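Local coordinates for capsular polysaccharide export system protein KpsC (Thermosulfurimonas dismutans, PDB 6MGB), which probably acts as a beta(2,4) Kdo-transferase in making the glycolipid anchor of bacterial capsules, and binds cytidine monophosphate, at residues A[199-202]-A[203-207]; A[145-148]-A[149-153]; A[11-15]-A[16-20]; A[23-26]-A[27-31]; A[105-108]-A[109-113]. All coordinates share one frame; numbering follows the deposited sequence.

Contact 1 (A[199-202]-A[203-207]); sequences VKVH and PEVIV. With C5P (cytidine-5'-monophosphate), chain D.
H202 is bonded at both ring nitrogens, to the nucleotide on one side and to the helix following it on the other. Its NE2 donates to O2P of cytidine-5'-monophosphate (C5P), H202 NE2 to C5P O2P being 3.0 Å. On the base, K200 NZ reaches C5P N3 at 3.2 Å, its chain bent at chi2 (50°) and again at chi4, and K200 O accepts a weak bond from C5P N4. The second shell fixes these groups. E204 N donates to H202 ND1 over 3.1 Å, only 11° out of the ring plane, so the N-cap bond resists ring rotation and leaves NE2 as the donor. P203 CD lies over one ring face, 3.6 Å from the centroid, as a CH-pi contact, and K200 NZ also donates to V201 O at 2.9 Å. With an alanine here, the phosphate would probably lose its NE2 donor and E204 N its side-chain cap. Further out, I206 N donates to H202 O at 3.0 Å, and V201 CG1 meets V205 CG1 at 3.5 Å, nearly at right angles. The turn carries strand 196-200, lying between strands 158-162 and 224-226 of a parallel sheet, into helix 203-206, within a beta-alpha-beta unit.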
# COMPACT_ATOMS: atom_id res chain seq x y z
N VAL A 199 -16.11 11.98 4.16
CA VAL A 199 -15.30 10.91 4.73
C VAL A 199 -15.58 9.64 3.95
O VAL A 199 -16.74 9.24 3.81
CB VAL A 199 -15.61 10.70 6.23
CG1 VAL A 199 -14.86 9.49 6.78
CG2 VAL A 199 -15.26 11.95 7.03
N LYS A 200 -14.53 9.01 3.43
CA LYS A 200 -14.66 7.77 2.67
C LYS A 200 -14.31 6.61 3.59
O LYS A 200 -13.16 6.48 4.03
CB LYS A 200 -13.76 7.79 1.43
CG LYS A 200 -13.78 6.48 0.64
CD LYS A 200 -15.20 6.01 0.36
CE LYS A 200 -15.25 4.85 -0.62
NZ LYS A 200 -14.36 3.73 -0.21
N VAL A 201 -15.30 5.76 3.86
CA VAL A 201 -15.08 4.58 4.69
C VAL A 201 -14.32 3.52 3.88
O VAL A 201 -14.50 3.39 2.67
CB VAL A 201 -16.42 4.03 5.20
CG1 VAL A 201 -16.23 2.72 5.96
CG2 VAL A 201 -17.10 5.06 6.10
N HIS A 202 -13.48 2.77 4.58
CA HIS A 202 -12.65 1.77 3.93
C HIS A 202 -13.51 0.60 3.44
O HIS A 202 -14.45 0.20 4.12
CB HIS A 202 -11.58 1.27 4.91
CG HIS A 202 -10.49 0.47 4.28
ND1 HIS A 202 -10.66 -0.84 3.88
CD2 HIS A 202 -9.20 0.78 3.99
CE1 HIS A 202 -9.53 -1.30 3.37
NE2 HIS A 202 -8.63 -0.34 3.43
N PRO A 203 -13.21 0.04 2.26
CA PRO A 203 -14.07 -1.05 1.75
C PRO A 203 -14.19 -2.24 2.68
O PRO A 203 -15.27 -2.84 2.76
CB PRO A 203 -13.39 -1.43 0.42
CG PRO A 203 -12.02 -0.84 0.48
CD PRO A 203 -12.16 0.40 1.29
N GLU A 204 -13.12 -2.61 3.38
CA GLU A 204 -13.21 -3.72 4.33
C GLU A 204 -14.16 -3.41 5.47
O GLU A 204 -14.73 -4.33 6.07
CB GLU A 204 -11.82 -4.07 4.87
CG GLU A 204 -10.91 -4.74 3.86
CD GLU A 204 -9.51 -4.97 4.40
OE1 GLU A 204 -9.36 -5.08 5.63
OE2 GLU A 204 -8.56 -5.05 3.58
N VAL A 205 -14.35 -2.13 5.78
CA VAL A 205 -15.32 -1.74 6.80
C VAL A 205 -16.72 -1.72 6.21
O VAL A 205 -17.70 -2.07 6.89
CB VAL A 205 -14.94 -0.38 7.41
CG1 VAL A 205 -16.04 0.13 8.33
CG2 VAL A 205 -13.63 -0.50 8.17
N ILE A 206 -16.85 -1.32 4.95
CA ILE A 206 -18.15 -1.33 4.28
C ILE A 206 -18.72 -2.75 4.26
O ILE A 206 -19.89 -2.97 4.56
CB ILE A 206 -18.03 -0.75 2.86
CG1 ILE A 206 -17.67 0.73 2.93
CG2 ILE A 206 -19.32 -0.96 2.08
CD1 ILE A 206 -17.39 1.38 1.59
N VAL A 207 -17.88 -3.73 3.92
CA VAL A 207 -18.33 -5.12 3.85
C VAL A 207 -18.44 -5.77 5.22
O VAL A 207 -18.73 -6.97 5.31
CB VAL A 207 -17.42 -5.98 2.95
CG1 VAL A 207 -17.48 -5.49 1.51
CG2 VAL A 207 -15.98 -5.96 3.46
O3P C5P D . -3.81 1.37 2.79
P C5P D . -5.28 1.02 2.91
O1P C5P D . -5.95 2.07 3.80
O2P C5P D . -5.65 -0.36 3.42
O5' C5P D . -5.88 1.20 1.45
C5' C5P D . -5.81 0.15 0.49
C4' C5P D . -6.57 0.52 -0.75
O4' C5P D . -7.99 0.47 -0.48
C3' C5P D . -6.34 1.94 -1.26
O3' C5P D . -5.18 2.06 -2.07
C2' C5P D . -7.63 2.26 -2.00
O2' C5P D . -7.61 1.70 -3.31
C1' C5P D . -8.66 1.51 -1.16
N1 C5P D . -9.31 2.39 -0.16
C2 C5P D . -10.67 2.95 -0.40
N3 C5P D . -11.31 3.84 0.63
C4 C5P D . -10.62 4.16 1.87
C5 C5P D . -9.26 3.60 2.11
C6 C5P D . -8.62 2.71 1.08
O2 C5P D . -11.24 2.69 -1.41
N4 C5P D . -11.24 5.03 2.86

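Contact 2 (A[145-148]-A[149-153]); sequences KPVP and RGYFT
V147 touches Y151 and F152 with one methyl group: its CG1 lies 3.9 Å from Y151 CB and also 3.9 Å from F152 CE2. Both approaches run at about a right angle to the valine side chain. The methyl owes its place to chi1 of 172°, which sets CG1 anti to the backbone N. A looser apolar contact, P148 CG to Y151 CB at 4.2 Å, adds to this small cluster.

Aromatic packing continues within 149-153. The edge of the Y151 ring is presented to the face of F152, with Y151 CD2 standing 3.5 Å above the plane of the F152 ring and over its centre. Further rings meet the pair: F230 meets Y151 edge to face, Y198 does the same to F152, and H238 and F239 also meet F152. L235 of helix 232-236 touches both V147 and F152.

The polar part depends on one carbonyl. Y151 N donates to P148 O over 3.2 Å, with the donor 40° out of the carbonyl plane and therefore not on a lone pair. Water 1 also donates to P148 O and accepts from F152 N at 3.0 Å, so a solvent bridge carries the connection one residue further. V147 N is held from outside by D234 OD2.

The backbone makes a type II beta turn from P148 to Y151, closed by the Y151 N to P148 O bond, with proline at its first position and G150 at its third. The positive phi of G150, 95°, would drive a side chain against the preceding carbonyl. The turn lies in a surface loop between helix 120-135 and strand 158-162, where the buried F152 ties it to the protein body.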
# COMPACT_ATOMS: atom_id res chain seq x y z
N LYS A 145 -17.82 0.91 -7.89
CA LYS A 145 -18.65 1.40 -8.97
C LYS A 145 -18.33 2.85 -9.27
O LYS A 145 -17.75 3.55 -8.43
CB LYS A 145 -20.13 1.26 -8.61
CG LYS A 145 -20.55 2.09 -7.41
CD LYS A 145 -22.00 1.84 -7.04
CE LYS A 145 -22.44 2.70 -5.86
NZ LYS A 145 -23.86 2.47 -5.50
N PRO A 146 -18.68 3.35 -10.45
CA PRO A 146 -18.43 4.76 -10.76
C PRO A 146 -19.27 5.68 -9.88
O PRO A 146 -20.34 5.32 -9.40
CB PRO A 146 -18.84 4.89 -12.23
CG PRO A 146 -18.87 3.49 -12.76
CD PRO A 146 -19.26 2.63 -11.60
N VAL A 147 -18.76 6.89 -9.67
CA VAL A 147 -19.51 7.93 -8.99
C VAL A 147 -20.51 8.51 -9.99
O VAL A 147 -20.09 9.06 -11.01
CB VAL A 147 -18.59 9.03 -8.42
CG1 VAL A 147 -19.41 10.20 -7.89
CG2 VAL A 147 -17.71 8.46 -7.32
N PRO A 148 -21.81 8.40 -9.75
CA PRO A 148 -22.77 8.92 -10.73
C PRO A 148 -22.72 10.43 -10.83
O PRO A 148 -22.43 11.13 -9.85
CB PRO A 148 -24.12 8.44 -10.19
CG PRO A 148 -23.91 8.34 -8.72
CD PRO A 148 -22.49 7.90 -8.54
N ARG A 149 -22.99 10.94 -12.02
CA ARG A 149 -23.11 12.38 -12.20
C ARG A 149 -24.31 12.89 -11.42
O ARG A 149 -25.36 12.24 -11.36
CB ARG A 149 -23.25 12.72 -13.68
CG ARG A 149 -23.16 14.21 -13.99
CD ARG A 149 -23.20 14.47 -15.48
NE ARG A 149 -24.29 15.35 -15.86
CZ ARG A 149 -25.57 14.98 -15.94
NH1 ARG A 149 -25.92 13.73 -15.66
NH2 ARG A 149 -26.50 15.85 -16.30
N GLY A 150 -24.15 14.05 -10.80
CA GLY A 150 -25.15 14.59 -9.90
C GLY A 150 -24.91 14.27 -8.44
O GLY A 150 -25.55 14.89 -7.58
N TYR A 151 -24.01 13.33 -8.14
CA TYR A 151 -23.67 13.04 -6.75
C TYR A 151 -23.05 14.27 -6.08
O TYR A 151 -23.41 14.61 -4.95
CB TYR A 151 -22.71 11.85 -6.69
CG TYR A 151 -22.48 11.31 -5.29
CD1 TYR A 151 -23.27 10.28 -4.79
CD2 TYR A 151 -21.48 11.83 -4.48
CE1 TYR A 151 -23.06 9.78 -3.52
CE2 TYR A 151 -21.27 11.34 -3.21
CZ TYR A 151 -22.06 10.31 -2.73
OH TYR A 151 -21.86 9.82 -1.46
N PHE A 152 -22.13 14.93 -6.77
CA PHE A 152 -21.46 16.12 -6.26
C PHE A 152 -21.98 17.36 -6.97
O PHE A 152 -22.24 17.34 -8.17
CB PHE A 152 -19.94 16.02 -6.46
CG PHE A 152 -19.29 14.97 -5.60
CD1 PHE A 152 -19.21 15.14 -4.22
CD2 PHE A 152 -18.74 13.83 -6.16
CE1 PHE A 152 -18.60 14.18 -3.43
CE2 PHE A 152 -18.13 12.87 -5.37
CZ PHE A 152 -18.06 13.05 -4.01
N THR A 153 -22.12 18.44 -6.21
CA THR A 153 -22.54 19.71 -6.79
C THR A 153 -21.39 20.32 -7.58
O THR A 153 -20.26 20.38 -7.07
CB THR A 153 -23.00 20.67 -5.69
OG1 THR A 153 -24.11 20.10 -4.98
CG2 THR A 153 -23.42 22.02 -6.28
O HOH W 1 -20.89 13.93 -9.35

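Contact 3 (A[11-15]-A[16-20]); sequences VGVFS and RQILK
S15 O and L19 N are joined through a single water: water 2 donates to S15 O at 2.7 Å and accepts from L19 N at 2.8 Å. The carbonyl of the residue leading into the helix is thus connected to a helical amide four residues on without a direct bond. I18 N, the amide between, lies 3.7 Å from S15 O, and the water fills the link to L19 N.

A second bond comes from the side chain of the same serine. Q17 N donates to S15 OG over 3.1 Å with an N-H...O angle of 148°, a capping bond. The hydroxyl is placed for it by chi1 of 167°, which turns OG away from the backbone N and alongside the carbonyl carbon, facing the coming turn. Replacing it with an alanine would probably leave Q17 N without this acceptor and let the turn shift at the entry to the helix. A backbone bond of the helical i to i+4 kind, K20 N to R16 O at 3.2 Å, follows.

Apolar contact is slight but lies on the buried side. V13 CG1 comes to 4.2 Å from I18 CD1, bringing the end of strand 11-13 against the helix, and I18 CG1 passes 3.9 Å from S15 O. F14 turns its side chain away from the helix and packs on A58, K61 and W65 of helix 53-65, while R16 makes a cation-pi contact with Y35.

Chemically, the strand-to-helix junction rests on polar groups: the serine hydroxyl caps Q17 N, and a water stands in between S15 O and L19 N where a direct i to i+4 bond would otherwise be expected. Between the two segments hydrophobic packing amounts to one valine-isoleucine touch.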
# COMPACT_ATOMS: atom_id res chain seq x y z
N VAL A 11 13.21 -20.96 2.02
CA VAL A 11 12.80 -19.94 2.98
C VAL A 11 11.88 -20.58 4.01
O VAL A 11 10.91 -21.27 3.65
CB VAL A 11 12.09 -18.77 2.27
CG1 VAL A 11 11.55 -17.76 3.29
CG2 VAL A 11 13.04 -18.09 1.29
N GLY A 12 12.16 -20.35 5.28
CA GLY A 12 11.34 -20.89 6.35
C GLY A 12 10.16 -19.98 6.66
O GLY A 12 10.29 -18.76 6.68
N VAL A 13 9.01 -20.60 6.90
CA VAL A 13 7.82 -19.90 7.37
C VAL A 13 7.27 -20.65 8.57
O VAL A 13 7.49 -21.85 8.75
CB VAL A 13 6.74 -19.76 6.27
CG1 VAL A 13 7.29 -18.98 5.08
CG2 VAL A 13 6.22 -21.12 5.84
N PHE A 14 6.53 -19.92 9.41
CA PHE A 14 5.95 -20.48 10.62
C PHE A 14 4.43 -20.36 10.62
O PHE A 14 3.80 -20.33 11.68
CB PHE A 14 6.56 -19.80 11.84
CG PHE A 14 8.01 -20.13 12.03
CD1 PHE A 14 8.40 -21.14 12.91
CD2 PHE A 14 8.99 -19.47 11.31
CE1 PHE A 14 9.73 -21.46 13.07
CE2 PHE A 14 10.32 -19.79 11.47
CZ PHE A 14 10.69 -20.78 12.35
N SER A 15 3.83 -20.30 9.43
CA SER A 15 2.38 -20.27 9.28
C SER A 15 2.03 -20.88 7.93
O SER A 15 2.56 -20.44 6.90
CB SER A 15 1.84 -18.84 9.38
OG SER A 15 0.50 -18.78 8.93
N ARG A 16 1.16 -21.89 7.94
CA ARG A 16 0.67 -22.46 6.69
C ARG A 16 -0.32 -21.55 5.99
O ARG A 16 -0.69 -21.83 4.85
CB ARG A 16 0.02 -23.82 6.95
CG ARG A 16 0.95 -24.86 7.54
CD ARG A 16 0.31 -26.23 7.51
NE ARG A 16 1.20 -27.27 8.04
CZ ARG A 16 2.22 -27.80 7.37
NH1 ARG A 16 2.50 -27.39 6.14
NH2 ARG A 16 2.96 -28.74 7.93
N GLN A 17 -0.75 -20.46 6.64
CA GLN A 17 -1.73 -19.59 6.01
C GLN A 17 -1.15 -18.81 4.84
O GLN A 17 -1.91 -18.41 3.94
CB GLN A 17 -2.32 -18.63 7.05
CG GLN A 17 -3.12 -19.32 8.14
CD GLN A 17 -4.24 -20.18 7.59
OE1 GLN A 17 -4.31 -21.38 7.86
NE2 GLN A 17 -5.13 -19.57 6.82
N ILE A 18 0.17 -18.60 4.80
CA ILE A 18 0.76 -17.87 3.68
C ILE A 18 0.56 -18.64 2.39
O ILE A 18 0.02 -18.11 1.41
CB ILE A 18 2.25 -17.59 3.94
CG1 ILE A 18 2.44 -16.86 5.28
CG2 ILE A 18 2.84 -16.78 2.79
CD1 ILE A 18 3.89 -16.52 5.61
N LEU A 19 0.98 -19.90 2.36
CA LEU A 19 0.84 -20.70 1.15
C LEU A 19 -0.63 -20.95 0.82
O LEU A 19 -0.97 -21.13 -0.36
CB LEU A 19 1.58 -22.03 1.31
CG LEU A 19 1.67 -22.93 0.07
CD1 LEU A 19 2.26 -22.18 -1.13
CD2 LEU A 19 2.51 -24.16 0.38
N LYS A 20 -1.50 -20.97 1.83
CA LYS A 20 -2.93 -21.11 1.57
C LYS A 20 -3.47 -19.92 0.80
O LYS A 20 -4.14 -20.08 -0.22
CB LYS A 20 -3.68 -21.28 2.89
CG LYS A 20 -3.84 -22.72 3.36
CD LYS A 20 -4.97 -22.87 4.38
CE LYS A 20 -6.34 -22.54 3.78
NZ LYS A 20 -7.45 -22.70 4.75
O HOH W 2 2.58 -21.04 4.29

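Contact 4 (A[23-26]-A[27-31]); sequences PHLE and VFLED
F28 brings its ring obliquely against H24: F28 CD2 is 3.3 Å from H24 O, and F28 CE2 is 4.1 Å from H24 CB. L25 CA meets the same ring at its edge, near the ring plane. A chi1 of -72° puts F28 CG beside its own backbone N, folding the phenyl group back toward the start of helix 25-29. I304 and L91, from two neighbouring strands, pack on F28 as well.

The next pair along the helix is purely aliphatic. L25 CD1 touches L29 CD1 at 3.8 Å, and both leucines face strand 90-94, where L91 and V93 meet them.

Beneath these side chains run the helical backbone bonds. F28 N donates to H24 O at 3.1 Å and L29 N to L25 O at 2.9 Å, both close to straight. H24, at the N-cap position, also takes a weak bond from V27 N on its carbonyl oxygen.

At the far end the helix stops where E30 takes a positive phi of 61°. E30 N still reaches E26 O at 2.9 Å, though weakly because the angle is poor. The chain then bends so that D31 O comes to 3.3 Å from E26 CB, while the E26 carboxylate reaches past it to V33 N, bonded through OE2.

The chemistry thus differs between the buried side and the C-terminal end. F28, L25 and L29 give the short helix a hydrophobic side for the sheet, whereas its last turn also has polar partners outside: R302 NH1 bonds to F28 O and weakly to L29 O, which probably makes up for carbonyls that the helix leaves without amide donors.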
# COMPACT_ATOMS: atom_id res chain seq x y z
N PRO A 23 -1.13 -19.38 -3.30
CA PRO A 23 -0.62 -20.65 -3.85
C PRO A 23 0.65 -20.49 -4.68
O PRO A 23 1.50 -21.39 -4.67
CB PRO A 23 -1.79 -21.16 -4.70
CG PRO A 23 -3.00 -20.55 -4.07
CD PRO A 23 -2.57 -19.20 -3.57
N HIS A 24 0.80 -19.38 -5.40
CA HIS A 24 2.00 -19.12 -6.18
C HIS A 24 3.13 -18.51 -5.36
O HIS A 24 4.00 -17.84 -5.92
CB HIS A 24 1.67 -18.22 -7.37
CG HIS A 24 0.90 -18.90 -8.46
ND1 HIS A 24 0.19 -18.20 -9.41
CD2 HIS A 24 0.74 -20.21 -8.76
CE1 HIS A 24 -0.38 -19.06 -10.24
NE2 HIS A 24 -0.06 -20.28 -9.87
N LEU A 25 3.12 -18.72 -4.04
CA LEU A 25 4.11 -18.09 -3.17
C LEU A 25 5.53 -18.34 -3.67
O LEU A 25 6.33 -17.41 -3.79
CB LEU A 25 3.94 -18.61 -1.74
CG LEU A 25 5.00 -18.16 -0.72
CD1 LEU A 25 4.89 -16.67 -0.46
CD2 LEU A 25 4.86 -18.96 0.56
N GLU A 26 5.86 -19.60 -3.96
CA GLU A 26 7.23 -19.92 -4.35
C GLU A 26 7.62 -19.26 -5.66
O GLU A 26 8.80 -18.98 -5.89
CB GLU A 26 7.41 -21.44 -4.46
CG GLU A 26 7.34 -22.15 -3.12
CD GLU A 26 7.79 -23.59 -3.21
OE1 GLU A 26 7.94 -24.09 -4.35
OE2 GLU A 26 8.03 -24.22 -2.16
N VAL A 27 6.64 -19.01 -6.54
CA VAL A 27 6.94 -18.27 -7.77
C VAL A 27 7.31 -16.83 -7.44
O VAL A 27 8.27 -16.29 -7.99
CB VAL A 27 5.74 -18.34 -8.73
CG1 VAL A 27 5.99 -17.51 -9.98
CG2 VAL A 27 5.45 -19.79 -9.12
N PHE A 28 6.56 -16.20 -6.53
CA PHE A 28 6.90 -14.85 -6.10
C PHE A 28 8.28 -14.82 -5.46
O PHE A 28 9.11 -13.95 -5.77
CB PHE A 28 5.85 -14.33 -5.11
CG PHE A 28 4.52 -14.00 -5.74
CD1 PHE A 28 4.41 -12.98 -6.66
CD2 PHE A 28 3.38 -14.69 -5.36
CE1 PHE A 28 3.18 -12.66 -7.22
CE2 PHE A 28 2.15 -14.38 -5.92
CZ PHE A 28 2.05 -13.37 -6.85
N LEU A 29 8.56 -15.76 -4.56
CA LEU A 29 9.79 -15.75 -3.80
C LEU A 29 11.01 -16.20 -4.60
O LEU A 29 12.14 -15.87 -4.22
CB LEU A 29 9.66 -16.64 -2.56
CG LEU A 29 8.78 -16.12 -1.42
CD1 LEU A 29 8.67 -17.16 -0.32
CD2 LEU A 29 9.33 -14.82 -0.86
N GLU A 30 10.81 -16.93 -5.69
CA GLU A 30 11.91 -17.50 -6.47
C GLU A 30 12.74 -18.47 -5.63
O GLU A 30 13.90 -18.75 -5.95
CB GLU A 30 12.79 -16.39 -7.05
CG GLU A 30 12.03 -15.42 -7.94
CD GLU A 30 12.82 -14.17 -8.26
OE1 GLU A 30 14.02 -14.12 -7.94
OE2 GLU A 30 12.23 -13.23 -8.84
N ASP A 31 12.14 -18.99 -4.55
CA ASP A 31 12.76 -19.99 -3.69
C ASP A 31 11.67 -20.96 -3.24
O ASP A 31 10.48 -20.70 -3.41
CB ASP A 31 13.44 -19.35 -2.47
CG ASP A 31 14.67 -18.55 -2.84
OD1 ASP A 31 15.59 -19.12 -3.45
OD2 ASP A 31 14.71 -17.34 -2.51

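Contact 5 (A[105-108]-A[109-113]); sequences PSLL and ENLLN
S106 and E109 set the start of helix 107-114 as an N-cap: the serine hydroxyl reaches forward into the first turn and accepts from E109 N, S106 OG to E109 N being 3.1 Å with a nearly linear angle of 171°. OG gets there with chi1 of 72°, between the backbone N and the carbonyl carbon, the crowded position. E109 runs back, its chain extended toward P105, so that its OE2 lies 3.4 Å from P105 CA; its charge is met by R282 at OE2 and R283 at OE1. N110 folds its amide over the same cap residue, its CG 3.3 Å from S106 O, the carbonyl that also accepts from N110 N at 2.9 Å.

On the buried side, L108 and L112 cross obliquely one turn apart, L108 CG to L112 CD1 at 4.1 Å, both resting on A295 of helix 289-299. L107 and L111 make a looser pair elsewhere on the helix, L107 CD1 to L111 CG at 4.4 Å. L111 N to L107 O and L112 N to L108 O continue the helical bonding. The return bond of a capping box is not made: S106 N, buried and without a partner, stays 4.3 Å from E109 OE2.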
# COMPACT_ATOMS: atom_id res chain seq x y z
N PRO A 105 14.71 1.60 8.04
CA PRO A 105 14.78 1.53 6.57
C PRO A 105 13.96 0.37 6.05
O PRO A 105 13.74 -0.63 6.73
CB PRO A 105 16.28 1.33 6.29
CG PRO A 105 16.97 1.80 7.52
CD PRO A 105 16.05 1.50 8.66
N SER A 106 13.49 0.52 4.81
CA SER A 106 12.91 -0.57 4.04
C SER A 106 13.60 -0.60 2.69
O SER A 106 14.31 0.33 2.31
CB SER A 106 11.40 -0.39 3.86
OG SER A 106 11.11 0.67 2.96
N LEU A 107 13.40 -1.70 1.95
CA LEU A 107 13.95 -1.76 0.60
C LEU A 107 13.47 -0.58 -0.23
O LEU A 107 14.26 0.04 -0.95
CB LEU A 107 13.57 -3.08 -0.07
CG LEU A 107 13.92 -3.18 -1.56
CD1 LEU A 107 15.43 -3.07 -1.78
CD2 LEU A 107 13.39 -4.47 -2.16
N LEU A 108 12.19 -0.24 -0.13
CA LEU A 108 11.64 0.86 -0.91
C LEU A 108 12.28 2.18 -0.51
O LEU A 108 12.69 2.98 -1.36
CB LEU A 108 10.12 0.92 -0.75
CG LEU A 108 9.42 2.08 -1.46
CD1 LEU A 108 9.76 2.11 -2.95
CD2 LEU A 108 7.92 1.99 -1.27
N GLU A 109 12.39 2.44 0.80
CA GLU A 109 13.01 3.67 1.26
C GLU A 109 14.45 3.76 0.78
O GLU A 109 14.93 4.84 0.41
CB GLU A 109 12.95 3.77 2.78
CG GLU A 109 13.36 5.13 3.32
CD GLU A 109 13.48 5.16 4.83
OE1 GLU A 109 12.54 5.65 5.49
OE2 GLU A 109 14.51 4.68 5.35
N ASN A 110 15.16 2.63 0.76
CA ASN A 110 16.54 2.63 0.27
C ASN A 110 16.59 2.97 -1.21
O ASN A 110 17.45 3.74 -1.65
CB ASN A 110 17.19 1.28 0.54
CG ASN A 110 17.55 1.07 2.01
OD1 ASN A 110 17.57 2.02 2.80
ND2 ASN A 110 17.85 -0.17 2.38
N LEU A 111 15.68 2.39 -2.01
CA LEU A 111 15.62 2.73 -3.42
C LEU A 111 15.41 4.22 -3.62
O LEU A 111 16.06 4.85 -4.47
CB LEU A 111 14.51 1.94 -4.11
CG LEU A 111 14.76 0.45 -4.35
CD1 LEU A 111 13.48 -0.23 -4.82
CD2 LEU A 111 15.87 0.25 -5.36
N LEU A 112 14.52 4.82 -2.84
CA LEU A 112 14.21 6.24 -3.00
C LEU A 112 15.35 7.12 -2.50
O LEU A 112 15.60 8.18 -3.07
CB LEU A 112 12.91 6.57 -2.26
CG LEU A 112 11.66 5.90 -2.84
CD1 LEU A 112 10.48 5.99 -1.87
CD2 LEU A 112 11.28 6.53 -4.17
N ASN A 113 16.05 6.69 -1.44
CA ASN A 113 17.09 7.53 -0.86
C ASN A 113 18.34 7.56 -1.74
O ASN A 113 18.91 8.64 -1.97
CB ASN A 113 17.45 7.04 0.54
CG ASN A 113 16.88 7.92 1.64
OD1 ASN A 113 16.70 9.12 1.46
ND2 ASN A 113 16.61 7.32 2.80

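All five contacts are local, and three serve helix starts by a side-chain cap: a histidine in contact 1, serines in contacts 3 and 5. Contact 1 alone holds the nucleotide, so its polar groups serve ligand and helix together. Contact 2, about 7 Å from it at the nearest atoms, is a surface turn closed by a backbone bond, bridged by a water and flanked by aromatic rings. Contacts 3 and 4 lie on successive helices and touch, I18 CG2 to L25 CD2 at 3.7 Å, by apolar packing. Contact 5, across the chain's centre from contact 1, is partly buried like contacts 1, 3 and 4, but adds arginine salt bridges at its glutamate.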